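PDB 3PQU: transferrin binding protein B from Actinobacillus suis, which probably binds host transferrin at the bacterial surface as an outer-membrane lipoprotein, as part of the receptor that takes iron from it. Local coordinates for residues Y437-T442 with A564-E569; T26-K31 with N396-K401; D429-G434 with V471-K476. All blocks are in the same frame, centred on the assembly; numbering follows the deposited sequence.

All three contacts lie on one side of the chain's centre. Along the chain contact 2 closes before the others open, and the segments of contacts 1 and 3 alternate. Contacts 1 and 3 belong to the C-lobe beta barrel. Contact 1 joins its first strand, 436-448, to its last, 557-568. Contact 3 packs the loop leading into strand 436-448 against the end of the neighbouring strand 467-472. Their centres are about 15 Å apart, and Tyr439 packs on Phe473. Contact 2 ties residues 26-31, near the N-terminus, to the C-lobe handle. Its centre is about 15 Å from contact 1, met through Lys565 and Asn396, and about 21 Å from contact 3. Barrel, handle and N-terminal segment meet in one region.

Contact 1 (Y437-T442 with A564-E569); sequences YKYVGT and AKRQIE
Arg566 lies alongside Tyr439, the two side chains running the same way on one face of the sheet. CB of Arg566 sits over one face of the Tyr439 ring, offset toward the rim, 3.9 Å from its centroid. This is a CH-pi contact. The Arg566 CG is anti to the backbone N (chi1 -172°), which carries the chain along the ring toward the phenol oxygen. There CD of Arg566 comes 3.5 Å from OH of Tyr439. The polar ends have other partners: Tyr439 OH bonds to the carbonyl of Ala542, and the Arg566 guanidinium bonds to Thr541 O and forms a salt bridge with Glu24. CD of Arg566 also meets CD1 of Tyr437 at 3.8 Å, so the aliphatic part of the arginine touches both tyrosines.

Strands 436-448 and 557-568 are the first and last strands of the C-lobe barrel, and this antiparallel pairing closes it. Tyr439 and Arg566 form a non-hydrogen-bonded pair. The next pair, Val440 and Lys565, is hydrogen-bonded in both directions. Gln567 N adds a bond to Lys438 O at 2.9 Å. Beyond it a water bridges Lys438 N and Gln567 O.

Ala564 faces the other strand. Its CB lies 3.4 Å from the carbonyl carbon of Val440 and also touches CB of Tyr439. On the face that carries Val440 and Lys565 the Gln567 side chain folds back at chi2 (-67°), and NE2 donates to Lys565 O over 2.7 Å. That oxygen also accepts from Val440 N, and the two donors reach it from opposite faces of the carbonyl plane. The same amide lies across Val440, with NE2 3.5 Å from CG2 of Val440. Its other bonds go to Asp23 and Arg461.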
# COMPACT_ATOMS: atom_id res chain seq x y z
N TYR A 437 10.45 -31.66 -10.50
CA TYR A 437 11.58 -30.86 -10.03
C TYR A 437 11.78 -30.98 -8.52
O TYR A 437 10.85 -31.29 -7.78
CB TYR A 437 11.41 -29.39 -10.44
CG TYR A 437 11.33 -29.20 -11.93
CD1 TYR A 437 12.45 -28.84 -12.67
CD2 TYR A 437 10.14 -29.40 -12.62
CE1 TYR A 437 12.39 -28.67 -14.04
CE2 TYR A 437 10.07 -29.23 -13.99
CZ TYR A 437 11.20 -28.86 -14.70
OH TYR A 437 11.13 -28.70 -16.06
N LYS A 438 13.01 -30.73 -8.07
CA LYS A 438 13.33 -30.76 -6.65
C LYS A 438 13.53 -29.35 -6.08
O LYS A 438 14.10 -28.48 -6.74
CB LYS A 438 14.58 -31.60 -6.40
CG LYS A 438 14.89 -31.85 -4.93
CD LYS A 438 13.89 -32.81 -4.31
CE LYS A 438 14.30 -33.21 -2.90
NZ LYS A 438 13.48 -34.35 -2.38
N TYR A 439 13.05 -29.13 -4.86
CA TYR A 439 13.22 -27.85 -4.18
C TYR A 439 13.81 -28.08 -2.79
O TYR A 439 13.29 -28.88 -2.02
CB TYR A 439 11.87 -27.14 -4.02
CG TYR A 439 11.29 -26.55 -5.29
CD1 TYR A 439 11.24 -25.17 -5.48
CD2 TYR A 439 10.77 -27.36 -6.29
CE1 TYR A 439 10.69 -24.62 -6.63
CE2 TYR A 439 10.22 -26.82 -7.44
CZ TYR A 439 10.19 -25.45 -7.61
OH TYR A 439 9.65 -24.89 -8.75
N VAL A 440 14.89 -27.38 -2.48
CA VAL A 440 15.46 -27.46 -1.13
C VAL A 440 15.61 -26.08 -0.50
O VAL A 440 15.97 -25.11 -1.17
CB VAL A 440 16.82 -28.19 -1.11
CG1 VAL A 440 16.75 -29.50 -1.90
CG2 VAL A 440 17.92 -27.30 -1.64
N GLY A 441 15.33 -26.00 0.80
CA GLY A 441 15.47 -24.78 1.56
C GLY A 441 15.54 -25.07 3.05
O GLY A 441 15.99 -26.15 3.47
N THR A 442 15.09 -24.11 3.84
CA THR A 442 15.07 -24.23 5.29
C THR A 442 13.72 -23.71 5.80
O THR A 442 12.77 -23.61 5.02
CB THR A 442 16.24 -23.46 5.93
OG1 THR A 442 16.32 -23.76 7.32
CG2 THR A 442 16.07 -21.95 5.72
N ALA A 564 11.95 -22.52 -0.30
CA ALA A 564 12.90 -23.38 -1.01
C ALA A 564 13.13 -22.98 -2.47
O ALA A 564 12.28 -22.38 -3.12
CB ALA A 564 12.50 -24.86 -0.90
N LYS A 565 14.31 -23.35 -2.96
CA LYS A 565 14.73 -23.01 -4.32
C LYS A 565 14.82 -24.25 -5.20
O LYS A 565 15.25 -25.32 -4.76
CB LYS A 565 16.08 -22.30 -4.28
CG LYS A 565 16.38 -21.51 -5.54
CD LYS A 565 17.78 -20.94 -5.52
CE LYS A 565 18.01 -20.01 -6.71
NZ LYS A 565 17.16 -18.78 -6.64
N ARG A 566 14.43 -24.10 -6.47
CA ARG A 566 14.45 -25.20 -7.42
C ARG A 566 15.89 -25.60 -7.76
O ARG A 566 16.77 -24.76 -7.85
CB ARG A 566 13.70 -24.80 -8.69
CG ARG A 566 13.49 -25.93 -9.67
CD ARG A 566 12.47 -25.55 -10.72
NE ARG A 566 12.84 -24.32 -11.41
CZ ARG A 566 11.97 -23.46 -11.93
NH1 ARG A 566 10.67 -23.69 -11.83
NH2 ARG A 566 12.40 -22.37 -12.56
N GLN A 567 16.13 -26.89 -7.96
CA GLN A 567 17.49 -27.37 -8.23
C GLN A 567 17.69 -27.77 -9.68
O GLN A 567 16.72 -27.94 -10.43
CB GLN A 567 17.80 -28.56 -7.33
CG GLN A 567 17.49 -28.33 -5.87
CD GLN A 567 18.39 -27.28 -5.24
OE1 GLN A 567 19.58 -27.52 -5.05
NE2 GLN A 567 17.83 -26.11 -4.94
N ILE A 568 18.95 -27.91 -10.09
CA ILE A 568 19.28 -28.44 -11.40
C ILE A 568 20.16 -29.67 -11.27
O ILE A 568 20.64 -29.99 -10.18
CB ILE A 568 20.05 -27.43 -12.28
CG1 ILE A 568 21.46 -27.21 -11.73
CG2 ILE A 568 19.27 -26.13 -12.42
CD1 ILE A 568 22.34 -26.38 -12.64
N GLU A 569 20.37 -30.34 -12.40
CA GLU A 569 21.26 -31.49 -12.49
C GLU A 569 20.70 -32.69 -11.73
O GLU A 569 21.45 -33.46 -11.12
CB GLU A 569 22.66 -31.14 -11.99
CG GLU A 569 23.73 -32.05 -12.57
CD GLU A 569 24.99 -32.11 -11.74
OE1 GLU A 569 25.09 -31.34 -10.76
OE2 GLU A 569 25.87 -32.94 -12.06
O HOH W 1 15.23 -30.34 -10.05

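Contact 2 (T26-K31 with N396-K401); sequences TKKKTK and NLEYMK
Lys29 holds CG anti to its backbone N (chi1 -173°) and stays extended beyond it, so its methylenes run past both Glu398 and Tyr399. Glu398 bends at chi2 (75°), which turns its carboxylate toward Lys28. CG of Glu398 rests on CB of Lys29 at 3.6 Å and lies as close to the Lys29 backbone N. The Tyr399 side chain meets the lysine on an adjoining flank. Its CE1 is 3.8 Å from CG of Lys29, and CD of Lys29 lies equally near. The phenol OH of Tyr399 reaches the backbone, 3.7 Å from CA of Lys29. The lysine stem thus lies along both a glutamate methylene and the tyrosine side chain. Its NZ passes beyond both to a salt bridge with Glu424.

Lys28 and Glu398 meet at about a right angle. CE of Lys28 touches OE2 of Glu398 at 3.3 Å, but NZ of Lys28 stops 4.3 Å from that oxygen, farther than a salt bridge.

The contact is a surface one. It joins a loop that follows strand 22-23, in the N-lobe handle part of the sequence, to the turn that leads into strand 400-409 of the C-lobe handle. The turn at Glu398 and Tyr399 is fixed to the barrel as well: both backbone N-H groups donate to the carboxylate of Glu544.

No hydrogen bond crosses between 26-31 and 396-401. The packing is mostly through lysine methylenes, and the charges of Lys28 and Glu398 may add a modest attraction with little directional demand.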
# COMPACT_ATOMS: atom_id res chain seq x y z
N THR A 26 20.19 -18.19 -11.66
CA THR A 26 19.14 -17.22 -11.97
C THR A 26 19.72 -15.83 -12.12
O THR A 26 20.62 -15.43 -11.37
CB THR A 26 18.06 -17.21 -10.87
OG1 THR A 26 18.67 -16.93 -9.60
CG2 THR A 26 17.34 -18.55 -10.80
N LYS A 27 19.22 -15.08 -13.09
CA LYS A 27 19.61 -13.69 -13.26
C LYS A 27 18.99 -12.90 -12.11
O LYS A 27 17.77 -12.81 -12.00
CB LYS A 27 19.13 -13.14 -14.60
CG LYS A 27 19.67 -11.76 -14.96
CD LYS A 27 18.99 -11.20 -16.20
CE LYS A 27 19.51 -9.81 -16.54
NZ LYS A 27 19.35 -8.86 -15.40
N LYS A 28 19.84 -12.34 -11.25
CA LYS A 28 19.37 -11.64 -10.06
C LYS A 28 18.26 -10.65 -10.40
O LYS A 28 18.25 -10.07 -11.49
CB LYS A 28 20.52 -10.92 -9.35
CG LYS A 28 21.62 -11.86 -8.87
CD LYS A 28 22.45 -11.25 -7.76
CE LYS A 28 21.65 -11.14 -6.47
NZ LYS A 28 22.53 -11.25 -5.27
N LYS A 29 17.33 -10.47 -9.48
CA LYS A 29 16.23 -9.53 -9.68
C LYS A 29 16.77 -8.15 -9.98
O LYS A 29 17.65 -7.65 -9.28
CB LYS A 29 15.32 -9.48 -8.45
CG LYS A 29 14.05 -8.65 -8.64
CD LYS A 29 13.20 -8.61 -7.36
CE LYS A 29 12.04 -7.65 -7.46
NZ LYS A 29 11.29 -7.56 -6.18
N THR A 30 16.26 -7.53 -11.03
CA THR A 30 16.70 -6.20 -11.42
C THR A 30 16.19 -5.18 -10.41
O THR A 30 14.99 -5.07 -10.18
CB THR A 30 16.22 -5.84 -12.82
OG1 THR A 30 16.52 -6.90 -13.73
CG2 THR A 30 16.89 -4.56 -13.29
N LYS A 31 17.10 -4.41 -9.83
CA LYS A 31 16.75 -3.50 -8.74
C LYS A 31 16.29 -2.12 -9.20
O LYS A 31 16.98 -1.44 -9.96
CB LYS A 31 17.89 -3.39 -7.74
CG LYS A 31 18.28 -4.71 -7.10
CD LYS A 31 19.03 -4.52 -5.79
CE LYS A 31 18.11 -4.01 -4.68
NZ LYS A 31 17.70 -2.59 -4.86
N ASN A 396 19.75 -16.72 -0.98
CA ASN A 396 19.51 -17.41 -2.25
C ASN A 396 18.06 -17.30 -2.75
O ASN A 396 17.74 -17.80 -3.82
CB ASN A 396 19.93 -18.88 -2.18
CG ASN A 396 19.08 -19.69 -1.22
OD1 ASN A 396 18.41 -19.14 -0.35
ND2 ASN A 396 19.11 -21.01 -1.39
N LEU A 397 17.20 -16.67 -1.96
CA LEU A 397 15.80 -16.47 -2.36
C LEU A 397 15.60 -15.02 -2.81
O LEU A 397 15.68 -14.09 -2.02
CB LEU A 397 14.84 -16.86 -1.24
CG LEU A 397 14.91 -18.34 -0.82
CD1 LEU A 397 14.04 -18.63 0.39
CD2 LEU A 397 14.53 -19.24 -1.98
N GLU A 398 15.35 -14.84 -4.11
CA GLU A 398 15.29 -13.53 -4.73
C GLU A 398 13.89 -12.93 -4.75
O GLU A 398 13.74 -11.72 -4.78
CB GLU A 398 15.78 -13.64 -6.17
CG GLU A 398 16.45 -12.39 -6.71
CD GLU A 398 17.85 -12.21 -6.16
OE1 GLU A 398 18.46 -13.22 -5.76
OE2 GLU A 398 18.33 -11.05 -6.13
N TYR A 399 12.87 -13.78 -4.74
CA TYR A 399 11.50 -13.30 -4.94
C TYR A 399 10.59 -13.57 -3.74
O TYR A 399 9.38 -13.44 -3.83
CB TYR A 399 10.91 -13.91 -6.22
CG TYR A 399 11.68 -13.47 -7.44
CD1 TYR A 399 11.40 -12.27 -8.06
CD2 TYR A 399 12.72 -14.24 -7.94
CE1 TYR A 399 12.12 -11.84 -9.15
CE2 TYR A 399 13.46 -13.82 -9.03
CZ TYR A 399 13.14 -12.62 -9.64
OH TYR A 399 13.84 -12.18 -10.73
N MET A 400 11.20 -13.95 -2.63
CA MET A 400 10.47 -14.20 -1.39
C MET A 400 11.40 -14.04 -0.20
O MET A 400 12.62 -14.11 -0.33
CB MET A 400 9.89 -15.62 -1.38
CG MET A 400 10.93 -16.74 -1.36
SD MET A 400 10.19 -18.36 -1.02
CE MET A 400 9.70 -18.15 0.70
N LYS A 401 10.82 -13.83 0.97
CA LYS A 401 11.56 -13.87 2.22
C LYS A 401 10.65 -14.46 3.29
O LYS A 401 9.42 -14.40 3.19
CB LYS A 401 12.00 -12.47 2.66
CG LYS A 401 13.00 -11.78 1.75
CD LYS A 401 14.34 -12.50 1.70
CE LYS A 401 15.19 -11.91 0.58
NZ LYS A 401 16.47 -12.63 0.37

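Contact 3 (D429-G434 with V471-K476); sequences DKMPAG and VNFSDK
Phe473 packs against Pro432 and Gly434, and its side chain carries most of the contact. CB starts against the loop backbone, 3.3 Å from Gly434 N. CG is anti to the carbonyl carbon (chi1 -68°), which swings the ring under Pro432; it lies 3.7 Å from Pro432 O. CD1 also nears that oxygen. CD2 touches CB of Pro432 at 3.7 Å. Farther out, CE2 and CZ lie under CG of Pro432, which sits over one face of the ring, 3.8 Å from its centroid, in a CH-pi contact. On the opposite face is CG1 of Val471, two residues earlier in the chain. CE1 of Phe473 meets the methyl CE of Met431 at 3.7 Å. The Met431 chain bends at chi2 and chi3, and this brings the methyl to the ring.

The loop leads into the first strand of the C-lobe barrel. Phe473 follows strand 467-472, the neighbour of that first strand, where the chain turns toward strand 477-482. Ile498 and Tyr439 of the barrel also touch its side chain. OG of Ser474 lies 3.5 Å from CA of Gly434.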
# COMPACT_ATOMS: atom_id res chain seq x y z
N ASP A 429 0.33 -18.00 -16.05
CA ASP A 429 0.65 -18.44 -17.40
C ASP A 429 2.15 -18.65 -17.60
O ASP A 429 2.58 -19.04 -18.68
CB ASP A 429 0.08 -17.48 -18.45
CG ASP A 429 0.74 -16.12 -18.41
OD1 ASP A 429 1.64 -15.92 -17.58
OD2 ASP A 429 0.35 -15.25 -19.22
N LYS A 430 2.94 -18.38 -16.57
CA LYS A 430 4.37 -18.67 -16.61
C LYS A 430 4.72 -19.84 -15.70
O LYS A 430 5.88 -20.16 -15.52
CB LYS A 430 5.21 -17.45 -16.22
CG LYS A 430 5.02 -16.24 -17.12
CD LYS A 430 5.63 -16.45 -18.50
CE LYS A 430 5.44 -15.22 -19.38
NZ LYS A 430 4.01 -14.99 -19.73
N MET A 431 3.69 -20.48 -15.13
CA MET A 431 3.87 -21.71 -14.38
C MET A 431 4.37 -22.79 -15.34
O MET A 431 3.81 -22.97 -16.42
CB MET A 431 2.55 -22.17 -13.75
CG MET A 431 2.09 -21.33 -12.56
SD MET A 431 3.20 -21.42 -11.14
CE MET A 431 2.97 -23.12 -10.60
N PRO A 432 5.44 -23.50 -14.96
CA PRO A 432 5.95 -24.57 -15.82
C PRO A 432 4.84 -25.56 -16.15
O PRO A 432 4.03 -25.87 -15.29
CB PRO A 432 7.01 -25.25 -14.96
CG PRO A 432 7.42 -24.21 -13.97
CD PRO A 432 6.19 -23.42 -13.69
N ALA A 433 4.80 -26.02 -17.40
CA ALA A 433 3.89 -27.10 -17.78
C ALA A 433 4.62 -28.44 -17.69
O ALA A 433 5.17 -28.92 -18.69
CB ALA A 433 3.36 -26.87 -19.18
N GLY A 434 4.64 -29.03 -16.50
CA GLY A 434 5.38 -30.26 -16.27
C GLY A 434 6.88 -30.01 -16.17
O GLY A 434 7.36 -29.00 -16.68
N VAL A 471 8.24 -31.44 -6.66
CA VAL A 471 7.16 -30.72 -7.32
C VAL A 471 6.88 -31.33 -8.69
O VAL A 471 7.76 -31.38 -9.55
CB VAL A 471 7.49 -29.22 -7.45
CG1 VAL A 471 6.44 -28.51 -8.30
CG2 VAL A 471 7.57 -28.58 -6.07
N ASN A 472 5.66 -31.81 -8.88
CA ASN A 472 5.26 -32.41 -10.15
C ASN A 472 4.23 -31.53 -10.84
O ASN A 472 3.04 -31.59 -10.53
CB ASN A 472 4.68 -33.80 -9.93
CG ASN A 472 4.57 -34.60 -11.22
OD1 ASN A 472 4.13 -34.10 -12.25
ND2 ASN A 472 4.97 -35.87 -11.15
N PHE A 473 4.70 -30.71 -11.77
CA PHE A 473 3.83 -29.79 -12.48
C PHE A 473 2.87 -30.54 -13.41
O PHE A 473 1.79 -30.05 -13.72
CB PHE A 473 4.64 -28.74 -13.26
CG PHE A 473 5.38 -27.77 -12.37
CD1 PHE A 473 4.69 -26.80 -11.64
CD2 PHE A 473 6.77 -27.80 -12.29
CE1 PHE A 473 5.37 -25.89 -10.83
CE2 PHE A 473 7.46 -26.89 -11.48
CZ PHE A 473 6.76 -25.93 -10.75
N SER A 474 3.27 -31.74 -13.82
CA SER A 474 2.43 -32.54 -14.71
C SER A 474 1.11 -32.97 -14.06
O SER A 474 0.03 -32.67 -14.57
CB SER A 474 3.18 -33.75 -15.25
OG SER A 474 3.91 -33.40 -16.41
N ASP A 475 1.20 -33.67 -12.93
CA ASP A 475 -0.02 -34.06 -12.23
C ASP A 475 -0.29 -33.16 -11.03
O ASP A 475 -0.91 -33.57 -10.05
CB ASP A 475 -0.01 -35.54 -11.84
CG ASP A 475 1.27 -35.96 -11.17
OD1 ASP A 475 1.86 -35.13 -10.44
OD2 ASP A 475 1.69 -37.13 -11.36
N LYS A 476 0.21 -31.92 -11.13
CA LYS A 476 -0.10 -30.86 -10.17
C LYS A 476 0.01 -31.28 -8.71
O LYS A 476 -0.96 -31.17 -7.95
CB LYS A 476 -1.49 -30.28 -10.46
CG LYS A 476 -1.61 -29.63 -11.82
CD LYS A 476 -0.62 -28.49 -11.97
CE LYS A 476 -0.69 -27.87 -13.36
NZ LYS A 476 -2.04 -27.31 -13.65